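PDB 2WOP: clavulanic acid biosynthesis oligopeptide binding protein 2 from Streptomyces clavuligerus, which probably binds peptides or related small molecules as an extracellular solute-binding protein of a transmembrane uptake system, and here holds a free arginine. Local coordinates for residues R50-W55 against G135-L140; V56-R61 against F548-I553; P83-G88 against Y101-G106; T451-D456 against G478-P483. All coordinates share one frame; numbering follows the deposited sequence.

Contacts 1, 2 and 4 gather round the bound arginine near the middle of the chain, whereas contact 3 lies at the periphery, its centre about 26 Å from the centre of the chain. Contacts 1 and 2 share helix 54-63, contact 1 at its start and contact 2 along its first turns; contact 4 joins strand 448-453 to the loop before helix 488-499. Burial and chemistry differ accordingly. Contact 2 is buried and combines apolar packing round Leu58 with a salt bridge, and contact 4 is buried and built round a tryptophan pair. Contact 1 is partly buried, with a tyrosine packed on a glycine-proline loop and a bridging water. Contact 3 relies on backbone hydrogen bonds, with charged side chains at its exposed margin.

Contact 1: R50-W55 against G135-L140; sequences RTYYVW and GGPTYL. With ARG (arginine), chain B.
Tyr52 lies alongside Pro137, the two side chains running past one another in opposite senses, with Pro137 CG over one face of the phenol ring towards its rim. The closest side-chain approach of this pair is 3.8 Å, from Tyr52 OH to Pro137 CB. The ring edge is occupied by backbone: Gly135 O sits near the ring plane, 3.4 Å from Tyr52 CD1. This placement needs an unusual first torsion, chi1 -128°, well away from a staggered position, which suggests that the surroundings dictate how the ring is turned.

No direct hydrogen bond joins the two segments. A water in the plane of the ring instead donates to Tyr52 OH (2.9 Å) and accepts from Thr138 N (2.9 Å), tying the phenol to the loop. The ring of Tyr139 approaches obliquely, its CE1 3.9 Å from Tyr52 OH, and both hydroxyls are hydrogen-bonded to Asp456, a residue that also grips the bound arginine. Tyr52 takes part more directly as well, since its carbonyl O receives both NE (2.8 Å) and NH2 (3.0 Å) of the ligand. Further back, Gly135 CA makes a C-H...O contact with Arg50 O at 3.6 Å, and a side chain on Gly135 would run into that carbonyl.

Tyr53 is the N-cap of helix 54-63, so the loop 50-53 leads straight into this helix, whose Trp57 packs on Pro137. The partner segment lies in the connection between helix 117-127 and helix 140-144, while Tyr139 and Leu140 rest against helix 183-186.

Contact 2: V56-R61 against F548-I553; sequences VWLLQR and FGLYDI. With ARG (arginine), chain B.
Residues 56-61 of helix 54-63 lie against the irregular chain 548-553, the two backbones coming nearest at Leu58 and Asp552, whose CA atoms are 6.7 Å apart. Leu58 projects into the bend of that chain. Its CG is anti to the backbone N (chi1 -155°), which carries both methyls across to the loop: CD1 sits over the Phe548 face, 3.9 Å from the ring centroid and 15° off the normal, a CH-pi contact. CD2 lodges between Leu550 CB (3.7 Å) and Ile553 CG1 (3.8 Å), pressed close to Tyr551 O. Trp57 CB meets the edge of Phe548, and NH2 of the bound arginine lies over the Trp57 ring, 3.3 Å from its CE2.

One turn on, Arg61 bends at chi3 and grips Asp552 side-on, NE to OD1 (2.9 Å) and NH2 to OD2 (3.0 Å). The oxygens lie near the guanidinium plane, but the carboxylate is twisted 41° from it. A water donates to both Leu58 O and Asp552 OD1, while Arg61 NH1 reaches Tyr70 O. A methionine in place of Arg61 would probably leave the Asp552 carboxylate without its opposite charge and Tyr70 O without this donor.

The ion pair is thus buried beside apolar packing, and the two-pronged grip, with Gln554 also donating to Asp552 OD2, probably keeps both groups ionised and pins the chain 548-553 to the helix.

Contact 3: P83-G88 against Y101-G106; sequences PDLAEG and YRLRRG
Tyr101 turns the edge of its ring to Ala86, its CD2 4.1 Å from Ala86 CB, while its hydroxyl is hydrogen-bonded to Asp184. At Arg102 the main chain does the work. Its carbonyl O accepts from Glu87 N at 2.7 Å, the donor nearly along the C=O axis, and also meets Ala86 CA in a C-H...O contact of 3.3 Å. Arg102 N reaches Gly88 O through a water. Its guanidinium leads away to a salt bridge with Glu91, while its CB lies near Glu87 OE1.

Leu103 is the partner of Ala86 in a single beta bridge, an antiparallel non-hydrogen-bonded pair. Its CD2 packs on Leu85 CB at 3.6 Å, the main apolar touch between the segments. Arg104 supplies the other bond framing the bridge: its N donates to Leu85 O at 2.8 Å in an almost straight bond (175°). Extended from CG to NE, with CG beside the backbone N (chi1 -65°), the side chain then runs past Leu85 O towards Asp84 O, which NE meets at 3.2 Å in a weak hydrogen bond. Arg104 NH2 donates to a second water that also lies within hydrogen-bonding distance of Ala86 O. Arg105 NE comes to 4.3 Å from Glu87 OE2, but no N-H points at that oxygen, leaving attraction of charge alone.

Two short backbone bonds therefore carry the join between the chain after strand 82-83 and the end of strand 98-102. Arg104 adds its weak bond and a water link, and the Glu87-Arg105 attraction sets charge against charge at the exposed side, where solvent would probably screen it.

Contact 4: T451-D456 against G478-P483; sequences TDWGAD and GNWNLP. With ARG (arginine), chain B.
Strand 448-453 and the residues that follow it line one side of the arginine pocket, and Trp453 and Trp480 meet there across the contact. They make an edge-to-face pair: the six-membered ring of Trp453 turns its edge to the face of Trp480, with CE3 over the middle of the indole and 3.4 Å from Trp480 CD2. The six-membered ring of Trp453 and the five-membered ring of Trp480 have centroids 4.5 Å apart, their planes inclined at 52°. Trp453 reaches this position with CG anti to the backbone N (chi1 162°), and its NE1 is hydrogen-bonded to Phe463 O.

The far rim of Trp480 is bordered by backbone and a hydroxyl. Asp452 O lies near the plane of the indole, 3.1 Å from CH2, and Thr451 OG1 approaches the same end obliquely. Beyond it, Thr451 CG2 and Leu482 CD1 meet tip to tip at 3.8 Å.

The ligand's backbone is bound beside this pair. Gly454 N donates to the arginine O at 3.1 Å, and the arginine N donates to Gly454 O (2.6 Å) and to Asp456 OD1 (2.8 Å). Trp480 CZ2 borders the carboxylate, 3.5 Å from OXT. With an alanine at Trp480, the Trp453 edge would probably lose the surface it rests on and be freer to shift, opening a gap beside the ligand carboxylate.

Strand-like bonds from protein main chain to ligand main chain, with an aspartate receiving the ligand's amino group, recall the way oligopeptide-binding proteins of the OppA type hold the start of a peptide.

Contact 1: R50-W55 against G135-L140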
# COMPACT_ATOMS: atom_id res chain seq x y z
N ARG A 50 12.04 7.71 4.54
CA ARG A 50 12.59 6.38 4.85
C ARG A 50 11.54 5.40 5.37
O ARG A 50 11.87 4.29 5.82
CB ARG A 50 13.77 6.49 5.82
CG ARG A 50 14.95 7.29 5.25
CD ARG A 50 16.11 7.32 6.22
NE ARG A 50 16.75 6.01 6.34
CZ ARG A 50 17.76 5.75 7.16
NH1 ARG A 50 18.26 6.72 7.92
NH2 ARG A 50 18.28 4.52 7.23
N THR A 51 10.27 5.80 5.27
CA THR A 51 9.18 4.97 5.73
C THR A 51 8.44 4.30 4.57
O THR A 51 8.21 4.92 3.52
CB THR A 51 8.17 5.74 6.63
OG1 THR A 51 7.06 4.87 6.94
CG2 THR A 51 7.64 6.99 5.97
N TYR A 52 8.09 3.03 4.78
CA TYR A 52 7.24 2.32 3.83
C TYR A 52 5.94 1.79 4.46
O TYR A 52 4.99 1.44 3.74
CB TYR A 52 8.02 1.17 3.16
CG TYR A 52 7.94 1.19 1.66
CD1 TYR A 52 9.10 1.34 0.89
CD2 TYR A 52 6.72 1.10 1.00
CE1 TYR A 52 9.04 1.38 -0.50
CE2 TYR A 52 6.65 1.14 -0.39
CZ TYR A 52 7.81 1.28 -1.14
OH TYR A 52 7.74 1.34 -2.51
N TYR A 53 5.88 1.74 5.80
CA TYR A 53 4.71 1.20 6.49
C TYR A 53 3.48 2.03 6.17
O TYR A 53 3.50 3.26 6.34
CB TYR A 53 4.91 1.23 8.01
CG TYR A 53 5.84 0.19 8.62
CD1 TYR A 53 6.43 -0.83 7.86
CD2 TYR A 53 6.09 0.23 10.00
CE1 TYR A 53 7.29 -1.77 8.47
CE2 TYR A 53 6.93 -0.71 10.61
CZ TYR A 53 7.51 -1.70 9.85
OH TYR A 53 8.34 -2.62 10.50
N VAL A 54 2.40 1.37 5.73
CA VAL A 54 1.16 2.08 5.39
C VAL A 54 0.69 2.93 6.58
O VAL A 54 0.28 4.08 6.42
CB VAL A 54 -0.01 1.15 4.97
CG1 VAL A 54 -1.15 1.99 4.43
CG2 VAL A 54 0.41 0.21 3.90
N TRP A 55 0.78 2.36 7.78
CA TRP A 55 0.31 3.07 8.96
C TRP A 55 1.20 4.26 9.38
O TRP A 55 0.72 5.20 10.02
CB TRP A 55 0.06 2.10 10.12
CG TRP A 55 1.27 1.41 10.67
CD1 TRP A 55 1.76 0.19 10.28
CD2 TRP A 55 2.08 1.86 11.75
NE1 TRP A 55 2.85 -0.14 11.06
CE2 TRP A 55 3.07 0.87 11.97
CE3 TRP A 55 2.07 3.00 12.56
CZ2 TRP A 55 4.06 0.99 12.98
CZ3 TRP A 55 3.06 3.13 13.57
CH2 TRP A 55 4.04 2.12 13.76
N GLY A 135 14.91 2.96 2.58
CA GLY A 135 13.74 2.49 3.35
C GLY A 135 12.41 2.96 2.80
O GLY A 135 11.37 2.40 3.14
N GLY A 136 12.44 3.99 1.97
CA GLY A 136 11.21 4.53 1.37
C GLY A 136 11.08 4.26 -0.13
O GLY A 136 11.96 3.63 -0.73
N PRO A 137 9.98 4.73 -0.74
CA PRO A 137 9.72 4.48 -2.16
C PRO A 137 10.70 5.23 -3.03
O PRO A 137 11.21 6.30 -2.64
CB PRO A 137 8.32 5.07 -2.39
CG PRO A 137 7.77 5.35 -1.08
CD PRO A 137 8.92 5.53 -0.11
N THR A 138 10.99 4.65 -4.19
CA THR A 138 11.97 5.24 -5.12
C THR A 138 11.42 5.43 -6.54
O THR A 138 12.21 5.56 -7.49
CB THR A 138 13.28 4.40 -5.18
OG1 THR A 138 12.96 3.04 -5.56
CG2 THR A 138 13.99 4.42 -3.82
N TYR A 139 10.09 5.47 -6.68
CA TYR A 139 9.44 5.80 -7.97
C TYR A 139 10.02 7.04 -8.65
O TYR A 139 10.10 7.10 -9.88
CB TYR A 139 7.93 6.00 -7.78
CG TYR A 139 7.25 4.75 -7.31
CD1 TYR A 139 6.94 4.58 -5.97
CD2 TYR A 139 6.96 3.71 -8.20
CE1 TYR A 139 6.33 3.40 -5.51
CE2 TYR A 139 6.34 2.54 -7.77
CZ TYR A 139 6.03 2.39 -6.43
OH TYR A 139 5.43 1.21 -5.99
N LEU A 140 10.37 8.05 -7.84
CA LEU A 140 10.88 9.31 -8.39
C LEU A 140 12.21 9.18 -9.13
O LEU A 140 12.49 9.98 -10.04
CB LEU A 140 10.96 10.39 -7.31
CG LEU A 140 9.57 10.86 -6.85
CD1 LEU A 140 9.72 11.60 -5.52
CD2 LEU A 140 8.91 11.73 -7.93
N ARG B . 3.57 -2.42 -1.88
CA ARG B . 4.28 -2.88 -0.66
C ARG B . 3.83 -4.29 -0.27
O ARG B . 2.81 -4.83 -0.73
CB ARG B . 4.02 -1.92 0.49
CG ARG B . 2.53 -1.76 0.80
CD ARG B . 2.32 -1.10 2.14
NE ARG B . 2.90 0.24 2.23
CZ ARG B . 2.43 1.32 1.60
NH1 ARG B . 1.37 1.23 0.80
NH2 ARG B . 3.03 2.49 1.77
OXT ARG B . 4.50 -4.89 0.56
O HOH W 1 9.78 2.05 -4.44

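Contact 2: V56-R61 against F548-I553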
# COMPACT_ATOMS: atom_id res chain seq x y z
N VAL A 56 2.48 4.22 9.01
CA VAL A 56 3.36 5.36 9.26
C VAL A 56 3.07 6.44 8.20
O VAL A 56 3.15 7.63 8.50
CB VAL A 56 4.84 4.96 9.30
CG1 VAL A 56 5.74 6.19 9.51
CG2 VAL A 56 5.06 3.97 10.45
N TRP A 57 2.71 6.04 6.98
CA TRP A 57 2.27 7.04 5.99
C TRP A 57 1.02 7.76 6.48
O TRP A 57 0.87 8.97 6.31
CB TRP A 57 1.98 6.39 4.65
CG TRP A 57 3.21 5.96 3.95
CD1 TRP A 57 4.43 5.67 4.51
CD2 TRP A 57 3.34 5.77 2.56
NE1 TRP A 57 5.32 5.31 3.52
CE2 TRP A 57 4.68 5.35 2.31
CE3 TRP A 57 2.46 5.91 1.47
CZ2 TRP A 57 5.15 5.07 1.02
CZ3 TRP A 57 2.93 5.62 0.19
CH2 TRP A 57 4.27 5.21 -0.02
N LEU A 58 0.14 7.00 7.13
CA LEU A 58 -1.05 7.57 7.74
C LEU A 58 -0.67 8.57 8.85
O LEU A 58 -1.24 9.67 8.94
CB LEU A 58 -1.88 6.42 8.30
CG LEU A 58 -3.37 6.48 8.52
CD1 LEU A 58 -4.09 6.75 7.20
CD2 LEU A 58 -3.74 5.11 9.16
N LEU A 59 0.30 8.18 9.68
CA LEU A 59 0.80 9.04 10.74
C LEU A 59 1.46 10.29 10.17
O LEU A 59 1.37 11.37 10.75
CB LEU A 59 1.82 8.25 11.56
CG LEU A 59 2.40 8.87 12.81
CD1 LEU A 59 1.29 9.15 13.82
CD2 LEU A 59 3.42 7.87 13.37
N GLN A 60 2.13 10.15 9.03
CA GLN A 60 2.73 11.31 8.34
C GLN A 60 1.72 12.38 7.95
O GLN A 60 2.11 13.54 7.75
CB GLN A 60 3.55 10.85 7.11
CG GLN A 60 4.96 10.35 7.50
CD GLN A 60 5.87 11.46 8.02
OE1 GLN A 60 5.60 12.65 7.81
NE2 GLN A 60 6.93 11.09 8.72
N ARG A 61 0.44 12.02 7.83
CA ARG A 61 -0.57 13.05 7.51
C ARG A 61 -0.73 14.04 8.67
O ARG A 61 -1.21 15.14 8.47
CB ARG A 61 -1.92 12.45 7.09
CG ARG A 61 -1.84 11.83 5.70
CD ARG A 61 -2.99 10.87 5.40
NE ARG A 61 -4.34 11.45 5.44
CZ ARG A 61 -4.87 12.19 4.47
NH1 ARG A 61 -4.12 12.54 3.40
NH2 ARG A 61 -6.12 12.61 4.57
N PHE A 548 -6.18 4.01 1.75
CA PHE A 548 -5.34 3.32 2.73
C PHE A 548 -5.89 1.98 3.23
O PHE A 548 -5.11 1.10 3.59
CB PHE A 548 -5.06 4.22 3.95
CG PHE A 548 -4.17 5.39 3.65
CD1 PHE A 548 -4.70 6.59 3.19
CD2 PHE A 548 -2.79 5.31 3.86
CE1 PHE A 548 -3.88 7.70 2.92
CE2 PHE A 548 -1.95 6.40 3.57
CZ PHE A 548 -2.50 7.60 3.11
N GLY A 549 -7.22 1.85 3.28
CA GLY A 549 -7.86 0.69 3.91
C GLY A 549 -7.75 0.73 5.43
O GLY A 549 -8.10 -0.23 6.10
N LEU A 550 -7.27 1.86 5.97
CA LEU A 550 -7.14 2.08 7.42
C LEU A 550 -7.85 3.38 7.74
O LEU A 550 -8.03 4.22 6.86
CB LEU A 550 -5.66 2.24 7.80
CG LEU A 550 -4.69 1.10 7.49
CD1 LEU A 550 -3.29 1.44 8.00
CD2 LEU A 550 -5.20 -0.19 8.08
N TYR A 551 -8.23 3.57 9.01
CA TYR A 551 -8.85 4.82 9.42
C TYR A 551 -7.92 6.01 9.18
O TYR A 551 -6.71 5.90 9.39
CB TYR A 551 -9.17 4.80 10.92
CG TYR A 551 -10.25 3.82 11.37
CD1 TYR A 551 -10.12 3.12 12.58
CD2 TYR A 551 -11.41 3.62 10.60
CE1 TYR A 551 -11.13 2.24 13.03
CE2 TYR A 551 -12.42 2.74 11.04
CZ TYR A 551 -12.27 2.05 12.25
OH TYR A 551 -13.26 1.18 12.70
N ASP A 552 -8.49 7.15 8.78
CA ASP A 552 -7.69 8.37 8.62
C ASP A 552 -7.49 9.03 10.00
O ASP A 552 -8.28 9.86 10.45
CB ASP A 552 -8.34 9.32 7.60
CG ASP A 552 -7.41 10.41 7.16
OD1 ASP A 552 -6.17 10.27 7.32
OD2 ASP A 552 -7.93 11.43 6.65
N ILE A 553 -6.42 8.61 10.67
CA ILE A 553 -6.12 9.06 12.03
C ILE A 553 -6.14 10.59 12.16
O ILE A 553 -6.67 11.14 13.13
CB ILE A 553 -4.71 8.55 12.46
CG1 ILE A 553 -4.62 7.02 12.34
CG2 ILE A 553 -4.35 9.05 13.89
CD1 ILE A 553 -5.67 6.23 13.16
N ARG B . 3.57 -2.42 -1.88
CA ARG B . 4.28 -2.88 -0.66
C ARG B . 3.83 -4.29 -0.27
O ARG B . 2.81 -4.83 -0.73
CB ARG B . 4.02 -1.92 0.49
CG ARG B . 2.53 -1.76 0.80
CD ARG B . 2.32 -1.10 2.14
NE ARG B . 2.90 0.24 2.23
CZ ARG B . 2.43 1.32 1.60
NH1 ARG B . 1.37 1.23 0.80
NH2 ARG B . 3.03 2.49 1.77
OXT ARG B . 4.50 -4.89 0.56
O HOH W 2 -3.97 9.99 9.11

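Contact 3: P83-G88 against Y101-G106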
# COMPACT_ATOMS: atom_id res chain seq x y z
N PRO A 83 -4.91 19.47 -3.82
CA PRO A 83 -3.88 20.46 -3.48
C PRO A 83 -3.75 20.60 -1.97
O PRO A 83 -4.77 20.78 -1.28
CB PRO A 83 -4.45 21.77 -4.04
CG PRO A 83 -5.42 21.37 -5.06
CD PRO A 83 -6.00 20.05 -4.63
N ASP A 84 -2.52 20.51 -1.49
CA ASP A 84 -2.23 20.66 -0.07
C ASP A 84 -1.33 21.87 0.10
O ASP A 84 -1.81 22.99 0.30
CB ASP A 84 -1.61 19.35 0.48
CG ASP A 84 -1.25 19.42 1.96
OD1 ASP A 84 -1.60 20.41 2.65
OD2 ASP A 84 -0.59 18.48 2.45
N LEU A 85 -0.02 21.69 -0.03
CA LEU A 85 0.88 22.85 -0.04
C LEU A 85 0.77 23.62 -1.36
O LEU A 85 1.02 24.83 -1.40
CB LEU A 85 2.34 22.43 0.18
CG LEU A 85 2.74 21.92 1.56
CD1 LEU A 85 4.16 21.43 1.46
CD2 LEU A 85 2.62 22.97 2.68
N ALA A 86 0.43 22.92 -2.44
CA ALA A 86 0.23 23.57 -3.74
C ALA A 86 -1.10 24.31 -3.76
O ALA A 86 -2.04 23.93 -3.05
CB ALA A 86 0.26 22.53 -4.87
N GLU A 87 -1.17 25.34 -4.59
CA GLU A 87 -2.40 26.11 -4.76
C GLU A 87 -3.43 25.36 -5.58
O GLU A 87 -4.63 25.57 -5.42
CB GLU A 87 -2.09 27.44 -5.43
CG GLU A 87 -1.33 28.38 -4.53
CD GLU A 87 -1.00 29.70 -5.21
OE1 GLU A 87 -0.96 29.75 -6.47
OE2 GLU A 87 -0.78 30.69 -4.48
N GLY A 88 -2.95 24.50 -6.48
CA GLY A 88 -3.79 23.70 -7.36
C GLY A 88 -3.11 22.38 -7.69
O GLY A 88 -1.95 22.19 -7.34
N TYR A 101 3.98 22.94 -10.15
CA TYR A 101 3.21 23.26 -8.94
C TYR A 101 3.58 24.64 -8.43
O TYR A 101 4.75 25.08 -8.52
CB TYR A 101 3.50 22.24 -7.82
CG TYR A 101 3.15 20.83 -8.18
CD1 TYR A 101 4.06 20.02 -8.85
CD2 TYR A 101 1.90 20.29 -7.82
CE1 TYR A 101 3.75 18.71 -9.20
CE2 TYR A 101 1.57 18.96 -8.15
CZ TYR A 101 2.51 18.19 -8.84
OH TYR A 101 2.22 16.89 -9.20
N ARG A 102 2.58 25.30 -7.86
CA ARG A 102 2.71 26.64 -7.31
C ARG A 102 2.41 26.54 -5.82
O ARG A 102 1.31 26.14 -5.43
CB ARG A 102 1.76 27.61 -8.04
CG ARG A 102 1.91 27.50 -9.57
CD ARG A 102 1.10 28.51 -10.40
NE ARG A 102 1.26 28.13 -11.80
CZ ARG A 102 2.32 28.43 -12.56
NH1 ARG A 102 3.29 29.18 -12.07
NH2 ARG A 102 2.39 27.99 -13.81
N LEU A 103 3.39 26.85 -5.00
CA LEU A 103 3.27 26.71 -3.55
C LEU A 103 2.50 27.86 -2.91
O LEU A 103 2.67 29.03 -3.30
CB LEU A 103 4.65 26.64 -2.91
CG LEU A 103 5.25 25.31 -2.47
CD1 LEU A 103 6.74 25.44 -2.35
CD2 LEU A 103 4.68 24.87 -1.13
N ARG A 104 1.69 27.54 -1.91
CA ARG A 104 1.18 28.56 -0.98
C ARG A 104 2.32 29.36 -0.35
O ARG A 104 3.39 28.82 -0.08
CB ARG A 104 0.33 27.91 0.11
CG ARG A 104 -0.94 27.25 -0.38
CD ARG A 104 -1.59 26.47 0.75
NE ARG A 104 -2.90 25.97 0.40
CZ ARG A 104 -4.04 26.62 0.62
NH1 ARG A 104 -4.03 27.83 1.19
NH2 ARG A 104 -5.19 26.07 0.27
N ARG A 105 2.09 30.66 -0.15
CA ARG A 105 3.10 31.57 0.38
C ARG A 105 3.03 31.72 1.89
O ARG A 105 1.96 31.55 2.49
CB ARG A 105 2.93 32.98 -0.24
CG ARG A 105 2.23 33.02 -1.59
CD ARG A 105 3.21 33.24 -2.74
NE ARG A 105 2.50 33.49 -4.00
CZ ARG A 105 3.10 33.68 -5.17
NH1 ARG A 105 4.43 33.65 -5.27
NH2 ARG A 105 2.37 33.89 -6.26
N GLY A 106 4.17 32.03 2.51
CA GLY A 106 4.24 32.34 3.93
C GLY A 106 4.04 31.20 4.91
O GLY A 106 3.79 31.45 6.09
O HOH W 3 -4.30 24.18 -1.44
O HOH W 4 -0.11 24.24 -8.20

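Contact 4: T451-D456 against G478-P483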
# COMPACT_ATOMS: atom_id res chain seq x y z
N THR A 451 1.93 -15.14 -2.03
CA THR A 451 2.24 -13.82 -1.51
C THR A 451 1.00 -12.94 -1.46
O THR A 451 -0.11 -13.35 -1.86
CB THR A 451 3.42 -13.15 -2.29
OG1 THR A 451 3.94 -12.04 -1.54
CG2 THR A 451 2.94 -12.65 -3.67
N ASP A 452 1.17 -11.73 -0.95
CA ASP A 452 0.13 -10.71 -1.04
C ASP A 452 0.77 -9.38 -1.41
O ASP A 452 1.98 -9.24 -1.34
CB ASP A 452 -0.72 -10.64 0.24
CG ASP A 452 0.09 -10.31 1.48
OD1 ASP A 452 1.32 -10.13 1.42
OD2 ASP A 452 -0.54 -10.27 2.56
N TRP A 453 -0.05 -8.42 -1.82
CA TRP A 453 0.45 -7.16 -2.36
C TRP A 453 -0.58 -6.07 -2.18
O TRP A 453 -1.76 -6.31 -2.39
CB TRP A 453 0.69 -7.35 -3.86
CG TRP A 453 0.80 -6.10 -4.65
CD1 TRP A 453 -0.15 -5.59 -5.51
CD2 TRP A 453 1.92 -5.22 -4.72
NE1 TRP A 453 0.31 -4.43 -6.08
CE2 TRP A 453 1.57 -4.17 -5.61
CE3 TRP A 453 3.16 -5.18 -4.08
CZ2 TRP A 453 2.44 -3.11 -5.89
CZ3 TRP A 453 4.05 -4.14 -4.38
CH2 TRP A 453 3.68 -3.11 -5.28
N GLY A 454 -0.12 -4.87 -1.83
CA GLY A 454 -0.96 -3.67 -1.87
C GLY A 454 -0.21 -2.58 -2.62
O GLY A 454 1.02 -2.47 -2.48
N ALA A 455 -0.93 -1.81 -3.42
CA ALA A 455 -0.35 -0.74 -4.23
C ALA A 455 0.21 0.36 -3.34
O ALA A 455 -0.33 0.62 -2.27
CB ALA A 455 -1.40 -0.16 -5.15
N ASP A 456 1.29 1.00 -3.78
CA ASP A 456 1.85 2.15 -3.06
C ASP A 456 1.12 3.46 -3.35
O ASP A 456 1.39 4.50 -2.74
CB ASP A 456 3.35 2.31 -3.34
CG ASP A 456 4.15 1.10 -2.89
OD1 ASP A 456 3.71 0.39 -1.95
OD2 ASP A 456 5.21 0.86 -3.49
N GLY A 478 13.67 -7.35 -3.44
CA GLY A 478 12.51 -6.47 -3.36
C GLY A 478 11.70 -6.53 -4.65
O GLY A 478 11.02 -5.56 -5.02
N ASN A 479 11.81 -7.66 -5.34
CA ASN A 479 11.10 -7.86 -6.60
C ASN A 479 9.64 -8.20 -6.33
O ASN A 479 9.33 -9.02 -5.46
CB ASN A 479 11.79 -8.97 -7.41
CG ASN A 479 11.06 -9.28 -8.72
OD1 ASN A 479 10.85 -10.46 -9.05
ND2 ASN A 479 10.71 -8.24 -9.48
N TRP A 480 8.76 -7.55 -7.09
CA TRP A 480 7.33 -7.83 -7.03
C TRP A 480 6.77 -8.44 -8.30
O TRP A 480 5.62 -8.90 -8.31
CB TRP A 480 6.57 -6.57 -6.65
CG TRP A 480 6.62 -6.38 -5.19
CD1 TRP A 480 7.40 -5.51 -4.49
CD2 TRP A 480 5.90 -7.14 -4.24
NE1 TRP A 480 7.19 -5.68 -3.14
CE2 TRP A 480 6.26 -6.67 -2.96
CE3 TRP A 480 4.95 -8.17 -4.34
CZ2 TRP A 480 5.72 -7.19 -1.78
CZ3 TRP A 480 4.42 -8.69 -3.17
CH2 TRP A 480 4.80 -8.20 -1.91
N ASN A 481 7.58 -8.47 -9.35
CA ASN A 481 7.18 -9.14 -10.59
C ASN A 481 7.73 -10.56 -10.51
O ASN A 481 8.78 -10.90 -11.10
CB ASN A 481 7.70 -8.36 -11.82
CG ASN A 481 7.30 -9.00 -13.16
OD1 ASN A 481 6.92 -10.17 -13.22
ND2 ASN A 481 7.43 -8.23 -14.24
N LEU A 482 7.05 -11.39 -9.73
CA LEU A 482 7.59 -12.72 -9.40
C LEU A 482 7.76 -13.66 -10.60
O LEU A 482 8.78 -14.36 -10.69
CB LEU A 482 6.80 -13.38 -8.25
CG LEU A 482 6.68 -12.56 -6.95
CD1 LEU A 482 5.88 -13.34 -5.90
CD2 LEU A 482 8.01 -12.08 -6.38
N PRO A 483 6.79 -13.69 -11.52
CA PRO A 483 7.00 -14.48 -12.75
C PRO A 483 8.09 -13.89 -13.65
O PRO A 483 8.47 -14.53 -14.63
CB PRO A 483 5.64 -14.41 -13.46
CG PRO A 483 4.63 -14.05 -12.34
CD PRO A 483 5.43 -13.10 -11.49
N ARG B . 3.57 -2.42 -1.88
CA ARG B . 4.28 -2.88 -0.66
C ARG B . 3.83 -4.29 -0.27
O ARG B . 2.81 -4.83 -0.73
CB ARG B . 4.02 -1.92 0.49
CG ARG B . 2.53 -1.76 0.80
CD ARG B . 2.32 -1.10 2.14
NE ARG B . 2.90 0.24 2.23
CZ ARG B . 2.43 1.32 1.60
NH1 ARG B . 1.37 1.23 0.80
NH2 ARG B . 3.03 2.49 1.77
OXT ARG B . 4.50 -4.89 0.56